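Local structure of cytolethal distending toxin protein C (Haemophilus ducreyi, 1SR4) at residues A74-F79 with T85-T90; I107-L112 with L124-C129; D34-D37 with Y41-T44. The protein serves as a lectin-like subunit of the tripartite cytolethal distending toxin, a bacterial genotoxin, and probably takes part in carbohydrate binding. All coordinates share one frame; numbering follows the deposited sequence.

Contact 1 (A74-F79 with T85-T90); sequences AKCFAF and TDCKDT
C76 and C87 are joined by a disulfide, SG to SG 2.1 Å, with a chi3 of 95°, close to the near-perpendicular twist that an unstrained S-S bond prefers. Both sulfurs stand anti to their own carbonyl carbons and beside their backbone nitrogens (chi1 -76° for C76, -67° for C87); with these torsions both point into the gap between the two backbones. Next to the bridge runs a pair of backbone bonds between C76 and T85: C76 N donates to T85 O at 2.8 Å, and T85 N returns a bond to C76 O at 3.0 Å. These reciprocal bonds define an antiparallel hydrogen-bonded pair, while K75 and D86 form the adjoining non-hydrogen-bonded pair. A third bond, C87 N to A74 O, is longer at 3.3 Å.

The evidence therefore describes a short beta hairpin, strands 75-77 and 84-86, stapled across its open end by a disulfide, within the beta-trefoil (ricin-type) fold to which the CDT A/C family belongs.

Beyond the end of strand 75-77, A78 CB meets T85 CG2 at 3.7 Å. K75 starts out away from 85-90, but its chain, bent at chi2, brings CD to 4.0 Å from T85 O; its ammonium and the D86 carboxylate are near each other but beyond salt-bridge distance.

Further out, D86 begins a type I turn to D89 and also an Asx turn, K88 N donating to the anti lone pair of D86 OD1 at 2.7 Å. C87 lies inside this type I turn, which leads to D89, the N-cap of helix 90-93. Q67 NE2 holds C87 O, and the C76 side chain rests on Q67, K69 and T93.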
loop_
_atom_site.group_PDB
_atom_site.type_symbol
_atom_site.label_atom_id
_atom_site.label_comp_id
_atom_site.label_asym_id
_atom_site.label_seq_id
_atom_site.Cartn_x
_atom_site.Cartn_y
_atom_site.Cartn_z
ATOM N N ALA C 74 -27.151 7.194 3.980
ATOM C CA ALA C 74 -26.840 6.774 5.331
ATOM C C ALA C 74 -27.206 5.299 5.505
ATOM O O ALA C 74 -27.856 4.921 6.486
ATOM C CB ALA C 74 -27.609 7.638 6.340
ATOM N N LYS C 75 -26.798 4.475 4.546
ATOM C CA LYS C 75 -27.071 3.051 4.598
ATOM C C LYS C 75 -25.752 2.293 4.609
ATOM O O LYS C 75 -24.770 2.727 4.002
ATOM C CB LYS C 75 -27.913 2.623 3.400
ATOM C CG LYS C 75 -29.232 3.369 3.289
ATOM C CD LYS C 75 -30.075 3.172 4.552
ATOM C CE LYS C 75 -31.365 3.994 4.516
ATOM N NZ LYS C 75 -32.217 3.701 5.694
ATOM N N CYS C 76 -25.745 1.150 5.291
ATOM C CA CYS C 76 -24.548 0.334 5.426
ATOM C C CYS C 76 -24.831 -1.147 5.198
ATOM O O CYS C 76 -25.927 -1.638 5.493
ATOM C CB CYS C 76 -23.953 0.530 6.831
ATOM S SG CYS C 76 -23.056 2.098 7.127
ATOM N N PHE C 77 -23.840 -1.855 4.665
ATOM C CA PHE C 77 -23.981 -3.277 4.417
ATOM C C PHE C 77 -24.450 -4.008 5.680
ATOM O O PHE C 77 -23.986 -3.717 6.782
ATOM C CB PHE C 77 -22.639 -3.867 3.969
ATOM C CG PHE C 77 -22.621 -5.362 3.963
ATOM C CD1 PHE C 77 -23.163 -6.069 2.896
ATOM C CD2 PHE C 77 -22.134 -6.065 5.060
ATOM C CE1 PHE C 77 -23.225 -7.463 2.923
ATOM C CE2 PHE C 77 -22.191 -7.465 5.104
ATOM C CZ PHE C 77 -22.738 -8.164 4.034
ATOM N N ALA C 78 -25.358 -4.965 5.513
ATOM C CA ALA C 78 -25.856 -5.749 6.645
ATOM C C ALA C 78 -26.576 -7.010 6.158
ATOM O O ALA C 78 -26.998 -7.077 5.005
ATOM C CB ALA C 78 -26.806 -4.894 7.500
ATOM N N PHE C 79 -26.682 -8.019 7.018
ATOM C CA PHE C 79 -27.399 -9.249 6.671
ATOM C C PHE C 79 -28.869 -9.019 7.044
ATOM O O PHE C 79 -29.446 -9.722 7.870
ATOM C CB PHE C 79 -26.832 -10.440 7.451
ATOM C CG PHE C 79 -25.489 -10.908 6.947
ATOM C CD1 PHE C 79 -25.403 -11.900 5.968
ATOM C CD2 PHE C 79 -24.316 -10.307 7.404
ATOM C CE1 PHE C 79 -24.166 -12.286 5.442
ATOM C CE2 PHE C 79 -23.073 -10.678 6.890
ATOM C CZ PHE C 79 -22.995 -11.669 5.906
ATOM N N THR C 85 -28.903 -1.622 5.764
ATOM C CA THR C 85 -29.838 -1.079 6.730
ATOM C C THR C 85 -29.212 0.230 7.208
ATOM O O THR C 85 -28.092 0.575 6.798
ATOM C CB THR C 85 -30.126 -2.060 7.927
ATOM O OG1 THR C 85 -31.198 -1.528 8.718
ATOM C CG2 THR C 85 -28.904 -2.220 8.836
ATOM N N ASP C 86 -29.936 0.972 8.041
ATOM C CA ASP C 86 -29.449 2.239 8.577
ATOM C C ASP C 86 -28.099 2.039 9.273
ATOM O O ASP C 86 -27.930 1.098 10.061
ATOM C CB ASP C 86 -30.462 2.795 9.577
ATOM C CG ASP C 86 -30.166 4.231 9.968
ATOM O OD1 ASP C 86 -29.052 4.511 10.474
ATOM O OD2 ASP C 86 -31.060 5.087 9.766
ATOM N N CYS C 87 -27.148 2.929 8.997
ATOM C CA CYS C 87 -25.819 2.807 9.582
ATOM C C CYS C 87 -25.823 2.892 11.106
ATOM O O CYS C 87 -24.926 2.350 11.758
ATOM C CB CYS C 87 -24.860 3.849 8.979
ATOM S SG CYS C 87 -24.452 3.604 7.205
ATOM N N LYS C 88 -26.842 3.535 11.677
ATOM C CA LYS C 88 -26.948 3.649 13.136
ATOM C C LYS C 88 -27.229 2.310 13.838
ATOM O O LYS C 88 -27.044 2.190 15.056
ATOM C CB LYS C 88 -28.041 4.656 13.518
ATOM C CG LYS C 88 -27.655 6.135 13.346
ATOM C CD LYS C 88 -27.586 6.592 11.873
ATOM C CE LYS C 88 -26.173 6.490 11.287
ATOM N NZ LYS C 88 -26.024 7.187 9.963
ATOM N N ASP C 89 -27.696 1.312 13.093
ATOM C CA ASP C 89 -27.958 -0.008 13.688
ATOM C C ASP C 89 -26.619 -0.746 13.707
ATOM O O ASP C 89 -26.380 -1.676 12.929
ATOM C CB ASP C 89 -28.982 -0.783 12.847
ATOM C CG ASP C 89 -29.284 -2.161 13.414
ATOM O OD1 ASP C 89 -28.712 -2.503 14.464
ATOM O OD2 ASP C 89 -30.085 -2.908 12.803
ATOM N N THR C 90 -25.748 -0.313 14.605
ATOM C CA THR C 90 -24.408 -0.862 14.705
ATOM C C THR C 90 -24.307 -2.372 14.915
ATOM O O THR C 90 -23.363 -2.993 14.415
ATOM C CB THR C 90 -23.594 -0.109 15.792
ATOM O OG1 THR C 90 -24.219 -0.259 17.072
ATOM C CG2 THR C 90 -23.525 1.366 15.458
#

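Contact 2 (I107-L112 with L124-C129)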
loop_
_atom_site.group_PDB
_atom_site.type_symbol
_atom_site.label_atom_id
_atom_site.label_comp_id
_atom_site.label_asym_id
_atom_site.label_seq_id
_atom_site.Cartn_x
_atom_site.Cartn_y
_atom_site.Cartn_z
ATOM N N ILE C 107 -13.434 -11.367 7.535
ATOM C CA ILE C 107 -14.305 -10.317 8.047
ATOM C C ILE C 107 -15.290 -10.905 9.041
ATOM O O ILE C 107 -16.029 -11.836 8.707
ATOM C CB ILE C 107 -15.116 -9.622 6.931
ATOM C CG1 ILE C 107 -14.171 -9.024 5.882
ATOM C CG2 ILE C 107 -15.985 -8.512 7.549
ATOM C CD1 ILE C 107 -14.888 -8.355 4.704
ATOM N N LYS C 108 -15.292 -10.380 10.264
ATOM C CA LYS C 108 -16.231 -10.866 11.265
ATOM C C LYS C 108 -17.232 -9.774 11.593
ATOM O O LYS C 108 -16.992 -8.596 11.292
ATOM C CB LYS C 108 -15.488 -11.275 12.551
ATOM C CG LYS C 108 -14.438 -12.348 12.324
ATOM C CD LYS C 108 -14.216 -13.200 13.558
ATOM C CE LYS C 108 -13.131 -12.647 14.449
ATOM N NZ LYS C 108 -12.882 -13.572 15.603
ATOM N N ASP C 109 -18.370 -10.161 12.174
ATOM C CA ASP C 109 -19.342 -9.165 12.603
ATOM C C ASP C 109 -18.859 -8.799 14.015
ATOM O O ASP C 109 -18.279 -9.634 14.727
ATOM C CB ASP C 109 -20.776 -9.730 12.614
ATOM C CG ASP C 109 -20.981 -10.819 13.654
ATOM O OD1 ASP C 109 -20.276 -11.854 13.595
ATOM O OD2 ASP C 109 -21.855 -10.633 14.532
ATOM N N ALA C 110 -19.054 -7.546 14.406
ATOM C CA ALA C 110 -18.601 -7.088 15.706
ATOM C C ALA C 110 -19.398 -7.657 16.860
ATOM O O ALA C 110 -18.846 -7.915 17.923
ATOM C CB ALA C 110 -18.631 -5.557 15.764
ATOM N N LEU C 111 -20.692 -7.853 16.655
ATOM C CA LEU C 111 -21.553 -8.348 17.722
ATOM C C LEU C 111 -21.329 -9.800 18.151
ATOM O O LEU C 111 -21.169 -10.071 19.341
ATOM C CB LEU C 111 -23.027 -8.184 17.342
ATOM C CG LEU C 111 -24.003 -8.648 18.436
ATOM C CD1 LEU C 111 -24.002 -7.629 19.578
ATOM C CD2 LEU C 111 -25.394 -8.781 17.879
ATOM N N LEU C 112 -21.298 -10.719 17.187
ATOM C CA LEU C 112 -21.168 -12.143 17.489
ATOM C C LEU C 112 -19.792 -12.755 17.312
ATOM O O LEU C 112 -19.523 -13.848 17.837
ATOM C CB LEU C 112 -22.155 -12.936 16.627
ATOM C CG LEU C 112 -23.636 -12.561 16.745
ATOM C CD1 LEU C 112 -24.430 -13.239 15.629
ATOM C CD2 LEU C 112 -24.165 -12.973 18.105
ATOM N N LEU C 124 -23.745 -15.999 0.632
ATOM C CA LEU C 124 -23.119 -15.075 1.560
ATOM C C LEU C 124 -23.737 -15.284 2.922
ATOM O O LEU C 124 -24.917 -15.021 3.116
ATOM C CB LEU C 124 -23.347 -13.629 1.108
ATOM C CG LEU C 124 -22.542 -12.536 1.819
ATOM C CD1 LEU C 124 -21.067 -12.720 1.507
ATOM C CD2 LEU C 124 -22.990 -11.151 1.354
ATOM N N LYS C 125 -22.945 -15.763 3.870
ATOM C CA LYS C 125 -23.474 -15.979 5.198
ATOM C C LYS C 125 -22.485 -15.627 6.285
ATOM O O LYS C 125 -21.297 -15.437 6.025
ATOM C CB LYS C 125 -23.947 -17.422 5.354
ATOM C CG LYS C 125 -23.032 -18.453 4.746
ATOM C CD LYS C 125 -23.766 -19.787 4.568
ATOM C CE LYS C 125 -24.995 -19.631 3.674
ATOM N NZ LYS C 125 -25.736 -20.914 3.468
ATOM N N LEU C 126 -23.015 -15.529 7.496
ATOM C CA LEU C 126 -22.254 -15.189 8.682
ATOM C C LEU C 126 -22.297 -16.433 9.558
ATOM O O LEU C 126 -23.332 -16.746 10.156
ATOM C CB LEU C 126 -22.935 -14.010 9.369
ATOM C CG LEU C 126 -22.260 -13.254 10.503
ATOM C CD1 LEU C 126 -20.998 -12.575 10.010
ATOM C CD2 LEU C 126 -23.249 -12.227 11.038
ATOM N N GLU C 127 -21.184 -17.153 9.626
ATOM C CA GLU C 127 -21.148 -18.392 10.404
ATOM C C GLU C 127 -20.093 -18.464 11.496
ATOM O O GLU C 127 -19.065 -17.782 11.439
ATOM C CB GLU C 127 -20.954 -19.578 9.463
ATOM C CG GLU C 127 -19.729 -19.477 8.574
ATOM C CD GLU C 127 -19.577 -20.674 7.629
ATOM O OE1 GLU C 127 -19.449 -21.820 8.119
ATOM O OE2 GLU C 127 -19.580 -20.471 6.397
ATOM N N PRO C 128 -20.329 -19.317 12.501
ATOM C CA PRO C 128 -19.387 -19.481 13.610
ATOM C C PRO C 128 -18.037 -19.906 13.055
ATOM O O PRO C 128 -17.965 -20.729 12.149
ATOM C CB PRO C 128 -20.022 -20.596 14.445
ATOM C CG PRO C 128 -21.482 -20.474 14.141
ATOM C CD PRO C 128 -21.490 -20.211 12.664
ATOM N N CYS C 129 -16.962 -19.343 13.581
ATOM C CA CYS C 129 -15.650 -19.734 13.113
ATOM C C CYS C 129 -14.709 -19.947 14.282
ATOM O O CYS C 129 -13.516 -19.682 14.174
ATOM C CB CYS C 129 -15.078 -18.702 12.113
ATOM S SG CYS C 129 -15.228 -16.932 12.552
#
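The van der Waals part of the contact is L126 set against the D109 side chain, the two crossing at about a right angle. The two leucine methyls lie against one side of D109: L126 CD1 is 3.7 Å from D109 OD1, and L126 CD2 is 3.7 Å from D109 CG. A smaller touch follows at K108, whose CD reaches to 4.0 Å from C129 SG.

Polar bonds fix D109 from its own side. With CG between the backbone N and the carbonyl carbon (chi1 66°), the carboxylate turns so that OD2 accepts from L112 N at 2.7 Å, an Asx motif in which the donor comes from above the carboxylate plane; OD1 accepts from F114 N. The ammonium of K108 is paired in a salt bridge with D61.

Covalently, the chain at C129 is tied to C115 of strand 115-117, the hairpin partner of strand 125-127. The contact thus brings strand 105-109, an outer strand of the six-stranded sheet, against this hairpin, to which I107 is also linked by a backbone bond with I116.

Because both carboxylate oxygens of D109 receive backbone N-H groups, these probably stabilise the ionised acid in its buried setting while L126 packs against it.

Contact 3 (D34-D37 with Y41-T44); sequences DHYD and YLST
Within the loop that links strand 19-24 to strand 46-50, residues 41-44 form a 3-10 turn, and the contact folds the preceding segment 34-37 back on it. The principal evidence is a CH-pi interaction: L42 CB stands 3.6 Å from the centroid of the Y36 ring and only 7° off the ring normal, over the centre of one face. The opposite face is met by H35 CD2, offset toward the rim, so the tyrosine is held between its neighbour and the leucine. L42 CG stands anti to its carbonyl carbon (chi1 -72°), and together with an extended chi2 this carries CD1 over the same ring to 3.5 Å from Y36 CE1.

The phenol end is fixed separately, Y36 OH being hydrogen-bonded to V71 O. At the base of the tyrosine side chain, Y36 CB meets S43 N at 3.9 Å, and S43 CB lies 3.5 Å from D37 O; the S43 hydroxyl is engaged with N40 O, and D37 OD2 with H39 N. The turn itself is held by Y41 O, which takes two donors of T44: the backbone N at 2.8 Å and OG1 at 2.7 Å, the latter in the carbonyl plane with a C=O...donor angle of 152°.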
loop_
_atom_site.group_PDB
_atom_site.type_symbol
_atom_site.label_atom_id
_atom_site.label_comp_id
_atom_site.label_asym_id
_atom_site.label_seq_id
_atom_site.Cartn_x
_atom_site.Cartn_y
_atom_site.Cartn_z
ATOM N N ASP C 34 -28.386 -2.319 -2.706
ATOM C CA ASP C 34 -29.653 -2.183 -3.413
ATOM C C ASP C 34 -30.049 -0.732 -3.656
ATOM O O ASP C 34 -31.124 -0.455 -4.181
ATOM C CB ASP C 34 -30.734 -2.884 -2.585
ATOM C CG ASP C 34 -30.464 -2.798 -1.076
ATOM O OD1 ASP C 34 -29.464 -3.395 -0.594
ATOM O OD2 ASP C 34 -31.248 -2.127 -0.371
ATOM N N HIS C 35 -29.178 0.195 -3.282
ATOM C CA HIS C 35 -29.483 1.605 -3.444
ATOM C C HIS C 35 -29.395 2.060 -4.893
ATOM O O HIS C 35 -29.982 3.075 -5.274
ATOM C CB HIS C 35 -28.548 2.449 -2.587
ATOM C CG HIS C 35 -28.949 3.889 -2.505
ATOM N ND1 HIS C 35 -30.014 4.323 -1.741
ATOM C CD2 HIS C 35 -28.442 4.992 -3.106
ATOM C CE1 HIS C 35 -30.144 5.631 -1.876
ATOM N NE2 HIS C 35 -29.203 6.062 -2.698
ATOM N N TYR C 36 -28.654 1.323 -5.707
ATOM C CA TYR C 36 -28.530 1.682 -7.106
ATOM C C TYR C 36 -28.996 0.514 -7.953
ATOM O O TYR C 36 -29.034 -0.618 -7.487
ATOM C CB TYR C 36 -27.071 2.014 -7.438
ATOM C CG TYR C 36 -26.531 3.238 -6.718
ATOM C CD1 TYR C 36 -26.740 4.517 -7.229
ATOM C CD2 TYR C 36 -25.829 3.114 -5.515
ATOM C CE1 TYR C 36 -26.264 5.647 -6.563
ATOM C CE2 TYR C 36 -25.350 4.245 -4.831
ATOM C CZ TYR C 36 -25.577 5.512 -5.367
ATOM O OH TYR C 36 -25.154 6.636 -4.690
ATOM N N ASP C 37 -29.370 0.795 -9.196
ATOM C CA ASP C 37 -29.790 -0.259 -10.117
ATOM C C ASP C 37 -28.656 -1.290 -10.176
ATOM O O ASP C 37 -27.479 -0.920 -10.213
ATOM C CB ASP C 37 -30.023 0.336 -11.505
ATOM C CG ASP C 37 -29.851 -0.690 -12.626
ATOM O OD1 ASP C 37 -29.201 -0.355 -13.647
ATOM O OD2 ASP C 37 -30.367 -1.821 -12.492
ATOM N N TYR C 41 -22.851 0.847 -11.990
ATOM C CA TYR C 41 -21.659 0.457 -11.258
ATOM C C TYR C 41 -21.613 0.876 -9.783
ATOM O O TYR C 41 -20.989 0.189 -8.960
ATOM C CB TYR C 41 -20.387 0.874 -12.031
ATOM C CG TYR C 41 -20.058 2.354 -12.133
ATOM C CD1 TYR C 41 -19.340 2.996 -11.125
ATOM C CD2 TYR C 41 -20.382 3.087 -13.281
ATOM C CE1 TYR C 41 -18.939 4.322 -11.251
ATOM C CE2 TYR C 41 -19.987 4.423 -13.419
ATOM C CZ TYR C 41 -19.262 5.030 -12.400
ATOM O OH TYR C 41 -18.822 6.331 -12.532
ATOM N N LEU C 42 -22.290 1.962 -9.426
ATOM C CA LEU C 42 -22.286 2.385 -8.026
ATOM C C LEU C 42 -22.891 1.330 -7.095
ATOM O O LEU C 42 -22.733 1.409 -5.878
ATOM C CB LEU C 42 -23.017 3.731 -7.844
ATOM C CG LEU C 42 -22.295 4.975 -8.382
ATOM C CD1 LEU C 42 -23.128 6.212 -8.037
ATOM C CD2 LEU C 42 -20.878 5.098 -7.784
ATOM N N SER C 43 -23.581 0.345 -7.665
ATOM C CA SER C 43 -24.159 -0.712 -6.856
ATOM C C SER C 43 -23.063 -1.636 -6.322
ATOM O O SER C 43 -23.328 -2.477 -5.461
ATOM C CB SER C 43 -25.166 -1.529 -7.669
ATOM O OG SER C 43 -24.534 -2.206 -8.735
ATOM N N THR C 44 -21.840 -1.486 -6.836
ATOM C CA THR C 44 -20.721 -2.320 -6.386
ATOM C C THR C 44 -19.734 -1.544 -5.516
ATOM O O THR C 44 -18.723 -2.104 -5.062
ATOM C CB THR C 44 -19.916 -2.912 -7.566
ATOM O OG1 THR C 44 -19.300 -1.843 -8.299
ATOM C CG2 THR C 44 -20.820 -3.716 -8.504
#

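In the fold
Along the chain the three contacts come in series, contact 3 first, then contact 1, then contact 2, all in the CDT A/C beta-trefoil domain. Contact 1 lies between the other two: its centre is about 15 Å from each of theirs, which are themselves about 24 Å apart. Contacts 1 and 2 touch where F79 CE1 comes within 3.7 Å of L124 O, and F77 packs on L124; F77 and F79 also rest on I116 of strand 115-117. Contact 3 reaches neither, its nearest atoms being about 5 Å from contact 1 and about 10 Å from contact 2. The two disulfides thus secure neighbouring short hairpins beside the six-stranded sheet, while contact 3 shapes a separate connecting loop.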